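Local coordinates for protein phosphoglycolate phosphatase (Thermoplasma acidophilum, PDB 1L6R) that catalyses the magnesium-dependent hydrolysis of 2-phosphoglycolate to glycolate and phosphate, and less efficiently releases phosphate from inorganic pyrophosphate, at residues K26-E29 with S30-A34; G218-F221 with K222-L226; V124-V127 with R128-E132; R109-E112 with A113-G116; N159-K162 with E163-L167. The protein carries 1 engineered substitution. One frame throughout, in Å; residues are numbered along the deposited sequence. Where two conformers were deposited one is given.

Interaction 1: K26-E29 with S30-A34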
loop_
_atom_site.group_PDB
_atom_site.type_symbol
_atom_site.label_atom_id
_atom_site.label_comp_id
_atom_site.label_asym_id
_atom_site.label_seq_id
_atom_site.Cartn_x
_atom_site.Cartn_y
_atom_site.Cartn_z
ATOM N N LYS A 26 -15.231 20.086 18.902
ATOM C CA LYS A 26 -14.200 21.000 18.420
ATOM C C LYS A 26 -13.735 20.537 17.035
ATOM O O LYS A 26 -13.497 21.352 16.143
ATOM C CB LYS A 26 -13.016 21.044 19.385
ATOM C CG LYS A 26 -13.313 21.779 20.685
ATOM C CD LYS A 26 -12.086 21.819 21.569
ATOM C CE LYS A 26 -12.383 22.498 22.896
ATOM N NZ LYS A 26 -11.186 22.459 23.785
ATOM N N ALA A 27 -13.612 19.224 16.842
ATOM C CA ALA A 27 -13.198 18.713 15.534
ATOM C C ALA A 27 -14.273 19.027 14.486
ATOM O O ALA A 27 -13.962 19.368 13.345
ATOM C CB ALA A 27 -12.948 17.205 15.610
ATOM N N ILE A 28 -15.541 18.906 14.874
ATOM C CA ILE A 28 -16.638 19.209 13.966
ATOM C C ILE A 28 -16.559 20.669 13.517
ATOM O O ILE A 28 -16.660 20.959 12.330
ATOM C CB ILE A 28 -18.012 18.983 14.640
ATOM C CG1 ILE A 28 -18.246 17.487 14.880
ATOM C CG2 ILE A 28 -19.121 19.541 13.750
ATOM C CD1 ILE A 28 -19.481 17.189 15.730
ATOM N N GLU A 29 -16.371 21.591 14.459
ATOM C CA GLU A 29 -16.298 22.998 14.075
ATOM C C GLU A 29 -15.054 23.290 13.240
ATOM O O GLU A 29 -15.106 24.124 12.340
ATOM C CB GLU A 29 -16.346 23.909 15.302
ATOM C CG GLU A 29 -17.668 23.838 16.100
ATOM C CD GLU A 29 -18.922 24.251 15.305
ATOM O OE1 GLU A 29 -18.812 24.760 14.164
ATOM O OE2 GLU A 29 -20.045 24.072 15.836
ATOM N N SER A 30 -13.945 22.601 13.515
ATOM C CA SER A 30 -12.730 22.809 12.724
ATOM C C SER A 30 -12.991 22.368 11.285
ATOM O O SER A 30 -12.590 23.027 10.326
ATOM C CB SER A 30 -11.561 22.009 13.304
ATOM O OG SER A 30 -11.220 22.468 14.599
ATOM N N ILE A 31 -13.665 21.233 11.136
ATOM C CA ILE A 31 -13.977 20.739 9.806
ATOM C C ILE A 31 -14.883 21.728 9.065
ATOM O O ILE A 31 -14.622 22.069 7.916
ATOM C CB ILE A 31 -14.654 19.351 9.887
ATOM C CG1 ILE A 31 -13.602 18.291 10.237
ATOM C CG2 ILE A 31 -15.350 19.010 8.562
ATOM C CD1 ILE A 31 -14.195 16.945 10.611
ATOM N N ARG A 32 -15.939 22.195 9.722
ATOM C CA ARG A 32 -16.840 23.135 9.062
ATOM C C ARG A 32 -16.129 24.435 8.704
ATOM O O ARG A 32 -16.378 24.990 7.639
ATOM C CB ARG A 32 -18.057 23.421 9.942
ATOM C CG ARG A 32 -18.958 22.203 10.104
ATOM C CD ARG A 32 -20.081 22.480 11.084
ATOM N NE ARG A 32 -20.931 21.303 11.265
ATOM C CZ ARG A 32 -21.858 21.189 12.211
ATOM N NH1 ARG A 32 -22.063 22.185 13.067
ATOM N NH2 ARG A 32 -22.568 20.070 12.312
ATOM N N SER A 33 -15.246 24.906 9.580
ATOM C CA SER A 33 -14.504 26.135 9.311
ATOM C C SER A 33 -13.614 25.949 8.084
ATOM O O SER A 33 -13.620 26.778 7.175
ATOM C CB SER A 33 -13.648 26.521 10.518
ATOM O OG SER A 33 -14.449 26.950 11.610
ATOM N N ALA A 34 -12.861 24.852 8.044
ATOM C CA ALA A 34 -11.976 24.597 6.911
ATOM C C ALA A 34 -12.756 24.432 5.611
ATOM O O ALA A 34 -12.335 24.920 4.563
ATOM C CB ALA A 34 -11.118 23.365 7.174
HETATM O O HOH W 1 -21.259 25.084 12.979
#
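Ile28 overlaps the guanidinium of Arg32 one helical turn on: its CG2 methyl lies over the centre of one face of that flat group, 3.5 Å from Arg32 CZ. The two side chains run side by side in the same direction. What brings the methyl there is the branch of Ile28 that stands trans to the backbone N, while Arg32 reaches out extended from CG to NE. Glu29 approaches the same guanidinium from another quarter. Its chain is bent at chi2 (-61°), and the carboxylate stands nearly perpendicular to the guanidinium, the two planes 86° apart. The direct ion pair is long, 3.9 Å between Glu29 OE2 and Arg32 NH1, and a water completes the link, donating to Glu29 OE1 at 2.7 Å and accepting from Arg32 NH1 at 3.0 Å in the guanidinium plane. All this sits on helix 25-36 of the HAD-like hydrolase fold, where i to i+4 backbone bonds run unbroken. Arg32 NE finds its acceptor outside the helix, at the carbonyl of Leu59, which helps hold the guanidinium in place. On the buried flank, Ser30 packs on Ile217 of helix 215-223. There Lys26 O accepts twice, from Ser30 N at 2.9 Å and from Ser30 OG at 3.0 Å; the two donors reach the carbonyl from opposite faces of its plane, the hydroxyl 36° out of it.

Interaction 2: G218-F221 with K222-L226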
loop_
_atom_site.group_PDB
_atom_site.type_symbol
_atom_site.label_atom_id
_atom_site.label_comp_id
_atom_site.label_asym_id
_atom_site.label_seq_id
_atom_site.Cartn_x
_atom_site.Cartn_y
_atom_site.Cartn_z
ATOM N N GLY A 218 -8.094 20.994 14.595
ATOM C CA GLY A 218 -7.949 22.433 14.491
ATOM C C GLY A 218 -6.500 22.865 14.369
ATOM O O GLY A 218 -6.168 23.714 13.537
ATOM N N GLN A 219 -5.615 22.292 15.181
ATOM C CA GLN A 219 -4.211 22.693 15.100
ATOM C C GLN A 219 -3.578 22.291 13.773
ATOM O O GLN A 219 -2.765 23.028 13.218
ATOM C CB GLN A 219 -3.399 22.114 16.253
ATOM C CG GLN A 219 -1.984 22.702 16.288
ATOM C CD GLN A 219 -1.088 22.054 17.310
ATOM O OE1 GLN A 219 -1.020 20.831 17.403
ATOM N NE2 GLN A 219 -0.367 22.871 18.071
ATOM N N ILE A 220 -3.943 21.112 13.271
ATOM C CA ILE A 220 -3.424 20.634 11.997
ATOM C C ILE A 220 -3.876 21.560 10.872
ATOM O O ILE A 220 -3.065 21.980 10.053
ATOM C CB ILE A 220 -3.904 19.183 11.709
ATOM C CG1 ILE A 220 -3.183 18.208 12.639
ATOM C CG2 ILE A 220 -3.665 18.821 10.253
ATOM C CD1 ILE A 220 -3.803 16.818 12.638
ATOM N N PHE A 221 -5.167 21.879 10.836
ATOM C CA PHE A 221 -5.687 22.757 9.792
ATOM C C PHE A 221 -5.019 24.133 9.854
ATOM O O PHE A 221 -4.658 24.696 8.818
ATOM C CB PHE A 221 -7.214 22.902 9.919
ATOM C CG PHE A 221 -7.994 21.680 9.469
ATOM C CD1 PHE A 221 -7.385 20.653 8.745
ATOM C CD2 PHE A 221 -9.358 21.584 9.739
ATOM C CE1 PHE A 221 -8.123 19.546 8.295
ATOM C CE2 PHE A 221 -10.112 20.482 9.292
ATOM C CZ PHE A 221 -9.494 19.467 8.571
ATOM N N LYS A 222 -4.845 24.662 11.060
ATOM C CA LYS A 222 -4.197 25.968 11.216
ATOM C C LYS A 222 -2.769 25.900 10.704
ATOM O O LYS A 222 -2.306 26.802 10.006
ATOM C CB LYS A 222 -4.184 26.397 12.680
ATOM C CG LYS A 222 -5.539 26.803 13.220
ATOM C CD LYS A 222 -5.446 27.181 14.689
ATOM C CE LYS A 222 -6.799 27.604 15.232
ATOM N NZ LYS A 222 -7.817 26.532 15.060
ATOM N N HIS A 223 -2.065 24.831 11.051
ATOM C CA HIS A 223 -0.691 24.673 10.607
ATOM C C HIS A 223 -0.568 24.744 9.086
ATOM O O HIS A 223 0.358 25.365 8.559
ATOM C CB HIS A 223 -0.119 23.346 11.108
ATOM C CG HIS A 223 1.286 23.092 10.664
ATOM N ND1 HIS A 223 1.595 22.303 9.578
ATOM C CD2 HIS A 223 2.466 23.552 11.145
ATOM C CE1 HIS A 223 2.906 22.285 9.409
ATOM N NE2 HIS A 223 3.456 23.035 10.346
ATOM N N PHE A 224 -1.496 24.105 8.380
ATOM C CA PHE A 224 -1.473 24.101 6.925
ATOM C C PHE A 224 -2.258 25.264 6.303
ATOM O O PHE A 224 -2.553 25.258 5.109
ATOM C CB PHE A 224 -2.001 22.756 6.412
ATOM C CG PHE A 224 -1.064 21.606 6.667
ATOM C CD1 PHE A 224 0.156 21.525 5.996
ATOM C CD2 PHE A 224 -1.389 20.613 7.584
ATOM C CE1 PHE A 224 1.038 20.473 6.236
ATOM C CE2 PHE A 224 -0.518 19.557 7.833
ATOM C CZ PHE A 224 0.701 19.484 7.157
ATOM N N GLU A 225 -2.586 26.255 7.127
ATOM C CA GLU A 225 -3.320 27.439 6.678
ATOM C C GLU A 225 -4.644 27.082 6.008
ATOM O O GLU A 225 -5.017 27.667 4.987
ATOM C CB GLU A 225 -2.463 28.256 5.706
ATOM C CG GLU A 225 -1.128 28.710 6.281
ATOM C CD GLU A 225 -0.328 29.545 5.299
ATOM O OE1 GLU A 225 -0.089 29.069 4.169
ATOM O OE2 GLU A 225 0.065 30.675 5.659
ATOM N N LEU A 226 -5.358 26.125 6.593
ATOM C CA LEU A 226 -6.639 25.684 6.055
ATOM C C LEU A 226 -7.789 26.259 6.874
ATOM O O LEU A 226 -8.948 26.157 6.480
ATOM C CB LEU A 226 -6.709 24.153 6.053
ATOM C CG LEU A 226 -5.682 23.451 5.158
ATOM C CD1 LEU A 226 -5.728 21.946 5.384
ATOM C CD2 LEU A 226 -5.974 23.782 3.698
#
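Leu226 N donates to Phe221 O at 2.7 Å with an N-H...O angle of 168°, the shortest hydrogen bond across this contact. Inside that loop Glu225 N bonds to Lys222 O at 2.9 Å. Three regular i to i+4 bonds precede the pair, the last from Phe224 N to Ile220 O at 3.1 Å. Lys222 lies back along the preceding turn: its CG is 3.2 Å from Gly218 O, and a bend at chi4 (58°) returns NZ towards the same carbonyl. The polar end of Gln219 is engaged away from the contact, by Ser209 and Asp210.

Further out, the apolar side chains take over. Ile220 and Phe224 lie side by side, and the Ile220 CG2 methyl meets the ring in its plane, at the edge, 3.9 Å from Phe224 CD2. A face of the same ring receives His223, whose ND1 stands 3.6 Å above its plane, over the centre; the imidazole also stacks with Phe207. Phe221 and Leu226 meet obliquely, with 4.0 Å between Phe221 CD1 and Leu226 CD1. Ile220, Phe221 and Phe224 also pack against strand 172-175 of the large mixed sheet, so this layer joins the last helix to the core. Phe224 is the first residue to leave helical geometry, and Glu225 follows with a positive phi of 56°. Together with the nested pair of backbone bonds, that makes Glu225 the C-prime residue of a Schellman motif ending helix 215-223.

Interaction 3: V124-V127 with R128-E132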
loop_
_atom_site.group_PDB
_atom_site.type_symbol
_atom_site.label_atom_id
_atom_site.label_comp_id
_atom_site.label_asym_id
_atom_site.label_seq_id
_atom_site.Cartn_x
_atom_site.Cartn_y
_atom_site.Cartn_z
ATOM N N VAL A 124 -6.867 -14.993 18.014
ATOM C CA VAL A 124 -6.412 -14.070 16.977
ATOM C C VAL A 124 -5.350 -14.614 16.025
ATOM O O VAL A 124 -5.489 -14.507 14.802
ATOM C CB VAL A 124 -5.887 -12.737 17.592
ATOM C CG1 VAL A 124 -5.222 -11.888 16.523
ATOM C CG2 VAL A 124 -7.045 -11.961 18.207
ATOM N N ASP A 125 -4.291 -15.204 16.568
ATOM C CA ASP A 125 -3.221 -15.703 15.714
ATOM C C ASP A 125 -3.699 -16.781 14.749
ATOM O O ASP A 125 -3.364 -16.759 13.563
ATOM C CB ASP A 125 -2.051 -16.231 16.555
ATOM C CG ASP A 125 -1.352 -15.132 17.338
ATOM O OD1 ASP A 125 -1.479 -13.948 16.958
ATOM O OD2 ASP A 125 -0.660 -15.452 18.329
ATOM N N TYR A 126 -4.495 -17.714 15.246
ATOM C CA TYR A 126 -4.992 -18.776 14.382
ATOM C C TYR A 126 -5.909 -18.240 13.284
ATOM O O TYR A 126 -5.764 -18.591 12.108
ATOM C CB TYR A 126 -5.752 -19.815 15.197
ATOM C CG TYR A 126 -6.390 -20.872 14.332
ATOM C CD1 TYR A 126 -5.611 -21.819 13.666
ATOM C CD2 TYR A 126 -7.772 -20.918 14.163
ATOM C CE1 TYR A 126 -6.193 -22.786 12.853
ATOM C CE2 TYR A 126 -8.367 -21.882 13.352
ATOM C CZ TYR A 126 -7.569 -22.812 12.700
ATOM O OH TYR A 126 -8.149 -23.770 11.902
ATOM N N VAL A 127 -6.861 -17.397 13.666
ATOM C CA VAL A 127 -7.784 -16.854 12.685
ATOM C C VAL A 127 -7.070 -15.978 11.658
ATOM O O VAL A 127 -7.430 -15.990 10.478
ATOM C CB VAL A 127 -8.927 -16.084 13.369
ATOM C CG1 VAL A 127 -9.742 -15.331 12.330
ATOM C CG2 VAL A 127 -9.829 -17.062 14.126
ATOM N N ARG A 128 -6.051 -15.235 12.079
ATOM C CA ARG A 128 -5.328 -14.411 11.123
ATOM C C ARG A 128 -4.648 -15.308 10.088
ATOM O O ARG A 128 -4.679 -15.023 8.895
ATOM C CB ARG A 128 -4.285 -13.525 11.817
ATOM C CG ARG A 128 -3.394 -12.782 10.818
ATOM C CD ARG A 128 -2.549 -11.700 11.465
ATOM N NE ARG A 128 -3.332 -10.499 11.749
ATOM C CZ ARG A 128 -3.396 -9.914 12.941
ATOM N NH1 ARG A 128 -2.726 -10.424 13.965
ATOM N NH2 ARG A 128 -4.114 -8.813 13.105
ATOM N N LYS A 129 -4.040 -16.398 10.551
ATOM C CA LYS A 129 -3.373 -17.323 9.642
ATOM C C LYS A 129 -4.380 -17.888 8.645
ATOM O O LYS A 129 -4.123 -17.928 7.443
ATOM C CB LYS A 129 -2.717 -18.464 10.429
ATOM C CG LYS A 129 -1.487 -18.051 11.231
ATOM C CD LYS A 129 -0.892 -19.246 11.965
ATOM C CE LYS A 129 0.349 -18.858 12.755
ATOM N NZ LYS A 129 0.954 -20.030 13.446
ATOM N N GLU A 130 -5.530 -18.320 9.148
ATOM C CA GLU A 130 -6.572 -18.868 8.283
ATOM C C GLU A 130 -7.089 -17.811 7.310
ATOM O O GLU A 130 -7.299 -18.085 6.128
ATOM C CB GLU A 130 -7.730 -19.406 9.122
ATOM C CG GLU A 130 -7.405 -20.685 9.873
ATOM C CD GLU A 130 -6.900 -21.776 8.947
ATOM O OE1 GLU A 130 -5.684 -21.803 8.662
ATOM O OE2 GLU A 130 -7.724 -22.597 8.493
ATOM N N ALA A 131 -7.277 -16.592 7.801
ATOM C CA ALA A 131 -7.770 -15.518 6.948
ATOM C C ALA A 131 -6.803 -15.194 5.817
ATOM O O ALA A 131 -7.203 -15.074 4.654
ATOM C CB ALA A 131 -8.036 -14.265 7.792
ATOM N N GLU A 132 -5.523 -15.068 6.145
ATOM C CA GLU A 132 -4.549 -14.736 5.123
ATOM C C GLU A 132 -4.409 -15.858 4.098
ATOM O O GLU A 132 -4.120 -15.600 2.930
ATOM C CB GLU A 132 -3.205 -14.384 5.774
ATOM C CG GLU A 132 -3.345 -13.246 6.785
ATOM C CD GLU A 132 -2.031 -12.597 7.161
ATOM O OE1 GLU A 132 -0.984 -13.265 7.065
ATOM O OE2 GLU A 132 -2.047 -11.413 7.566
HETATM O O HOH W 2 -1.263 -12.805 14.374
#
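From Val124 to Ala131 the backbone keeps i to i+4 helical bonding, the shortest link running from Ala131 N to Val127 O at 2.7 Å. Over one face of the Tyr126 ring comes Glu130 CG, 3.8 Å from the ring centroid and 23° off its normal: a CH-pi contact. Tyr126 CG is trans to the backbone N (chi1 175°), which swings the ring to where Glu130 CG can cover it. The bend of Glu130 at chi2 brings its carboxylate back beside the phenol end; carboxylate and ring planes are 14° apart. Arg99 NH1 donates to Tyr126 OH, and Arg99 also forms a weak, long ion pair with Glu130 OE2.

On another flank Val124 and Arg128 run alongside each other, with Val124 CG1 3.9 Å from Arg128 NH1. Asp125 reaches this arginine through a water that donates to Asp125 OD1 at 2.8 Å and accepts from Arg128 NH1 at 2.8 Å, in the guanidinium plane. Arg128 NH2 bonds to the carbonyl of Ile138. Helix 124-132 thus packs between helix 87-96, through Val127 on Met96, and the three-stranded antiparallel sheet of this HAD hydrolase, through Ala131 on Leu147 and Val124 on Trp145.

Interaction 4: R109-E112 with A113-G116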
loop_
_atom_site.group_PDB
_atom_site.type_symbol
_atom_site.label_atom_id
_atom_site.label_comp_id
_atom_site.label_asym_id
_atom_site.label_seq_id
_atom_site.Cartn_x
_atom_site.Cartn_y
_atom_site.Cartn_z
ATOM N N ARG A 109 -25.282 -6.493 9.716
ATOM C CA ARG A 109 -26.545 -6.482 8.968
ATOM C C ARG A 109 -26.547 -5.347 7.938
ATOM O O ARG A 109 -27.359 -5.329 7.004
ATOM C CB ARG A 109 -27.736 -6.337 9.918
ATOM C CG ARG A 109 -27.807 -5.010 10.665
ATOM C CD ARG A 109 -29.037 -4.966 11.573
ATOM N NE ARG A 109 -30.245 -4.965 10.754
ATOM C CZ ARG A 109 -31.490 -5.089 11.205
ATOM N NH1 ARG A 109 -31.741 -5.229 12.499
ATOM N NH2 ARG A 109 -32.491 -5.081 10.339
ATOM N N TRP A 110 -25.624 -4.405 8.098
ATOM C CA TRP A 110 -25.518 -3.285 7.176
ATOM C C TRP A 110 -24.224 -3.291 6.363
ATOM O O TRP A 110 -23.950 -2.339 5.637
ATOM C CB TRP A 110 -25.636 -1.965 7.941
ATOM C CG TRP A 110 -26.928 -1.830 8.680
ATOM C CD1 TRP A 110 -28.188 -1.993 8.173
ATOM C CD2 TRP A 110 -27.096 -1.517 10.073
ATOM N NE1 TRP A 110 -29.123 -1.808 9.161
ATOM C CE2 TRP A 110 -28.484 -1.514 10.337
ATOM C CE3 TRP A 110 -26.209 -1.235 11.120
ATOM C CZ2 TRP A 110 -29.004 -1.243 11.602
ATOM C CZ3 TRP A 110 -26.726 -0.962 12.383
ATOM C CH2 TRP A 110 -28.114 -0.968 12.610
ATOM N N ARG A 111 -23.420 -4.347 6.488
ATOM C CA ARG A 111 -22.172 -4.432 5.721
ATOM C C ARG A 111 -22.422 -5.044 4.364
ATOM O O ARG A 111 -23.338 -5.858 4.200
ATOM C CB ARG A 111 -21.100 -5.253 6.455
ATOM C CG ARG A 111 -20.361 -4.437 7.507
ATOM C CD ARG A 111 -19.085 -5.089 8.024
ATOM N NE ARG A 111 -18.382 -4.084 8.824
ATOM C CZ ARG A 111 -18.711 -3.740 10.065
ATOM N NH1 ARG A 111 -19.714 -4.344 10.704
ATOM N NH2 ARG A 111 -18.108 -2.702 10.632
ATOM N N GLU A 112 -21.597 -4.659 3.396
ATOM C CA GLU A 112 -21.748 -5.162 2.035
ATOM C C GLU A 112 -20.442 -5.549 1.378
ATOM O O GLU A 112 -20.440 -6.258 0.376
ATOM C CB GLU A 112 -22.396 -4.094 1.150
ATOM C CG GLU A 112 -23.763 -3.619 1.630
ATOM C CD GLU A 112 -24.374 -2.541 0.745
ATOM O OE1 GLU A 112 -24.255 -2.643 -0.499
ATOM O OE2 GLU A 112 -24.988 -1.597 1.296
ATOM N N ALA A 113 -19.326 -5.109 1.949
ATOM C CA ALA A 113 -18.026 -5.322 1.321
ATOM C C ALA A 113 -16.949 -5.977 2.172
ATOM O O ALA A 113 -15.800 -6.095 1.733
ATOM C CB ALA A 113 -17.517 -3.966 0.828
ATOM N N SER A 114 -17.320 -6.386 3.376
ATOM C CA SER A 114 -16.383 -6.986 4.325
ATOM C C SER A 114 -17.218 -7.512 5.477
ATOM O O SER A 114 -18.444 -7.401 5.453
ATOM C CB SER A 114 -15.420 -5.920 4.849
ATOM O OG SER A 114 -16.130 -4.953 5.600
ATOM N N THR A 115 -16.554 -8.059 6.494
ATOM C CA THR A 115 -17.258 -8.604 7.644
ATOM C C THR A 115 -16.605 -8.181 8.955
ATOM O O THR A 115 -15.401 -8.356 9.141
ATOM C CB THR A 115 -17.263 -10.142 7.565
ATOM O OG1 THR A 115 -17.809 -10.539 6.305
ATOM C CG2 THR A 115 -18.087 -10.754 8.681
ATOM N N GLY A 116 -17.401 -7.620 9.858
ATOM C CA GLY A 116 -16.873 -7.237 11.160
ATOM C C GLY A 116 -17.017 -8.423 12.107
ATOM O O GLY A 116 -17.813 -9.335 11.877
#
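Arg111 lays its aliphatic chain along the backbone of Ser114 to Gly116, where the loop after helix 87-96 enters strand 115-117, an outer strand of the small antiparallel sheet in this HAD-like hydrolase. The chain is extended from CG to NE, which carries the guanidinium along the backbone as far as Gly116. Arg111 CD makes the closest approaches, 3.5 Å to Ser114 O and 3.6 Å to Gly116 N. A turn at chi4 (78°) then sets the guanidinium so that Gly116 CA lies over one face, 3.9 Å above its plane and offset toward the rim. With no side chain on Gly116, the strand can pass this close.

The charged end is gripped from several directions: Thr107 and Asn108 accept from Arg111 NH1, and the carbonyl of Gly46, a magnesium-binding residue, accepts from Arg111 NH2. A methionine here would probably leave those three acceptors without their donor and uncouple the loop from Gly46. The Arg111 side chain lies about 5 Å from Gly46 and about 5 Å from a bound calcium ion. Ser114 CB carries its hydroxyl between the backbone N and the carbonyl carbon (chi1 65°), and Glu68 accepts from it. That places Ser114 OG at the guanidinium edge, near its plane, 3.8 Å from Arg111 CD.

Interaction 5: N159-K162 with E163-L167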
loop_
_atom_site.group_PDB
_atom_site.type_symbol
_atom_site.label_atom_id
_atom_site.label_comp_id
_atom_site.label_asym_id
_atom_site.label_seq_id
_atom_site.Cartn_x
_atom_site.Cartn_y
_atom_site.Cartn_z
ATOM N N ASN A 159 -6.551 6.771 -2.944
ATOM C CA ASN A 159 -6.261 6.789 -4.370
ATOM C C ASN A 159 -7.543 7.052 -5.151
ATOM O O ASN A 159 -7.520 7.727 -6.179
ATOM C CB ASN A 159 -5.633 5.471 -4.819
ATOM C CG ASN A 159 -4.148 5.432 -4.561
ATOM O OD1 ASN A 159 -3.439 6.394 -4.845
ATOM N ND2 ASN A 159 -3.668 4.321 -4.031
ATOM N N LYS A 160 -8.663 6.524 -4.665
ATOM C CA LYS A 160 -9.943 6.736 -5.336
ATOM C C LYS A 160 -10.320 8.220 -5.282
ATOM O O LYS A 160 -10.798 8.777 -6.264
ATOM C CB LYS A 160 -11.024 5.877 -4.681
ATOM C CG LYS A 160 -12.392 6.034 -5.306
ATOM C CD LYS A 160 -13.241 4.813 -5.037
ATOM C CE LYS A 160 -12.695 3.597 -5.782
ATOM N NZ LYS A 160 -12.706 3.811 -7.257
ATOM N N LEU A 161 -10.109 8.862 -4.135
ATOM C CA LEU A 161 -10.404 10.291 -4.008
ATOM C C LEU A 161 -9.506 11.097 -4.953
ATOM O O LEU A 161 -9.957 12.057 -5.593
ATOM C CB LEU A 161 -10.184 10.741 -2.560
ATOM C CG LEU A 161 -11.223 10.247 -1.545
ATOM C CD1 LEU A 161 -10.702 10.460 -0.144
ATOM C CD2 LEU A 161 -12.539 10.993 -1.743
ATOM N N LYS A 162 -8.240 10.703 -5.039
ATOM C CA LYS A 162 -7.284 11.380 -5.910
ATOM C C LYS A 162 -7.806 11.363 -7.338
ATOM O O LYS A 162 -7.782 12.386 -8.024
ATOM C CB LYS A 162 -5.919 10.693 -5.831
ATOM C CG LYS A 162 -4.887 11.224 -6.823
ATOM C CD LYS A 162 -3.508 10.662 -6.520
ATOM C CE LYS A 162 -2.494 11.019 -7.594
ATOM N NZ LYS A 162 -2.726 10.214 -8.821
ATOM N N GLU A 163 -8.283 10.201 -7.774
ATOM C CA GLU A 163 -8.824 10.035 -9.120
ATOM C C GLU A 163 -10.095 10.861 -9.319
ATOM O O GLU A 163 -10.242 11.564 -10.317
ATOM C CB GLU A 163 -9.134 8.557 -9.376
ATOM C CG GLU A 163 -9.812 8.276 -10.709
ATOM C CD GLU A 163 -10.195 6.817 -10.869
ATOM O OE1 GLU A 163 -9.291 5.956 -10.837
ATOM O OE2 GLU A 163 -11.401 6.532 -11.024
ATOM N N MET A 164 -11.011 10.765 -8.362
ATOM C CA MET A 164 -12.278 11.485 -8.415
ATOM C C MET A 164 -12.127 12.999 -8.525
ATOM O O MET A 164 -12.887 13.659 -9.246
ATOM C CB MET A 164 -13.119 11.140 -7.177
ATOM C CG MET A 164 -13.632 9.708 -7.167
ATOM S SD MET A 164 -14.413 9.241 -5.600
ATOM C CE MET A 164 -15.927 10.179 -5.716
ATOM N N TYR A 165 -11.152 13.554 -7.815
ATOM C CA TYR A 165 -10.942 14.995 -7.826
ATOM C C TYR A 165 -9.798 15.451 -8.738
ATOM O O TYR A 165 -9.457 16.636 -8.764
ATOM C CB TYR A 165 -10.704 15.488 -6.391
ATOM C CG TYR A 165 -11.964 15.523 -5.550
ATOM C CD1 TYR A 165 -12.710 16.693 -5.432
ATOM C CD2 TYR A 165 -12.444 14.371 -4.922
ATOM C CE1 TYR A 165 -13.903 16.722 -4.719
ATOM C CE2 TYR A 165 -13.640 14.387 -4.204
ATOM C CZ TYR A 165 -14.362 15.563 -4.110
ATOM O OH TYR A 165 -15.556 15.580 -3.437
ATOM N N SER A 166 -9.225 14.514 -9.490
ATOM C CA SER A 166 -8.113 14.813 -10.393
ATOM C C SER A 166 -7.040 15.618 -9.671
ATOM O O SER A 166 -6.629 16.692 -10.126
ATOM C CB SER A 166 -8.613 15.590 -11.617
ATOM O OG SER A 166 -9.546 14.821 -12.354
ATOM N N LEU A 167 -6.575 15.083 -8.546
ATOM C CA LEU A 167 -5.565 15.742 -7.730
ATOM C C LEU A 167 -4.198 15.077 -7.798
ATOM O O LEU A 167 -4.058 13.947 -8.263
ATOM C CB LEU A 167 -6.004 15.738 -6.261
ATOM C CG LEU A 167 -7.336 16.387 -5.893
ATOM C CD1 LEU A 167 -7.618 16.176 -4.414
ATOM C CD2 LEU A 167 -7.274 17.867 -6.213
#
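Lys162 presses its aliphatic chain on the carbonyl of Leu167, with Lys162 CG 3.2 Å and Lys162 CE 3.4 Å from Leu167 O. This is the tight side of the contact, and the backbone closes it: Leu167 N donates to Lys162 O at 3.0 Å, nearly straight at 169° and in the carbonyl plane. Ser166 N adds a bond to Glu163 O at 3.2 Å. With Ser166 at a positive phi (49°), the pair forms a Schellman motif that ends helix 154-164. Lys162 and Leu167 both pack on Ile172 of strand 172-175, and the ammonium end of Lys162 makes a cation-pi contact with Tyr169. An alanine in place of Lys162 would probably leave a gap beside the Leu167 carbonyl and deprive the Tyr169 ring of its cation.

Also inward, Leu161 packs on Phe66 and Ser42 of the large sheet, and Leu161 O lies in the plane of the Tyr165 ring, at its edge, 3.5 Å from Tyr165 CD2. The apolar meeting of Leu161 CD2 with Tyr165 CE2 is slacker, at 4.3 Å.

The solvent side is looser in another sense: Glu163 is exposed and adopts two conformations, so its carboxylate has no single place. Beside it Lys160 and Met164 still meet closely, passing at a slant with Lys160 CG 3.8 Å from Met164 SD, and the lysine's bends at chi3 and chi4 carry its amine to a cation-pi partner, Phe83. Both lysines therefore contribute hydrocarbon to the helix and charge to aromatic rings beyond it.

Interactions 1 and 2 touch, their centres 11 Å apart: helices 25-36 and 215-223 pack together through Ser30 OG against Gly218 CA at 3.3 Å and Ala34 CB against Phe221 CD2 at 3.6 Å. The side chains of Ile31 and Ile220 lie about 11 and 10 Å from that of the nucleophile Asp11. Interaction 5 stands apart, 22 Å from interaction 2 between centres, with the Leu161 side chain about 9 Å from that of Lys154, a probable substrate ligand. Interactions 3 and 4 belong to the region of the small sheet, centres 19 Å apart; the Arg111 side chain of interaction 4 comes within about 5 Å of a calcium ion, against about 11 to 14 Å for side chains of interactions 1 to 3.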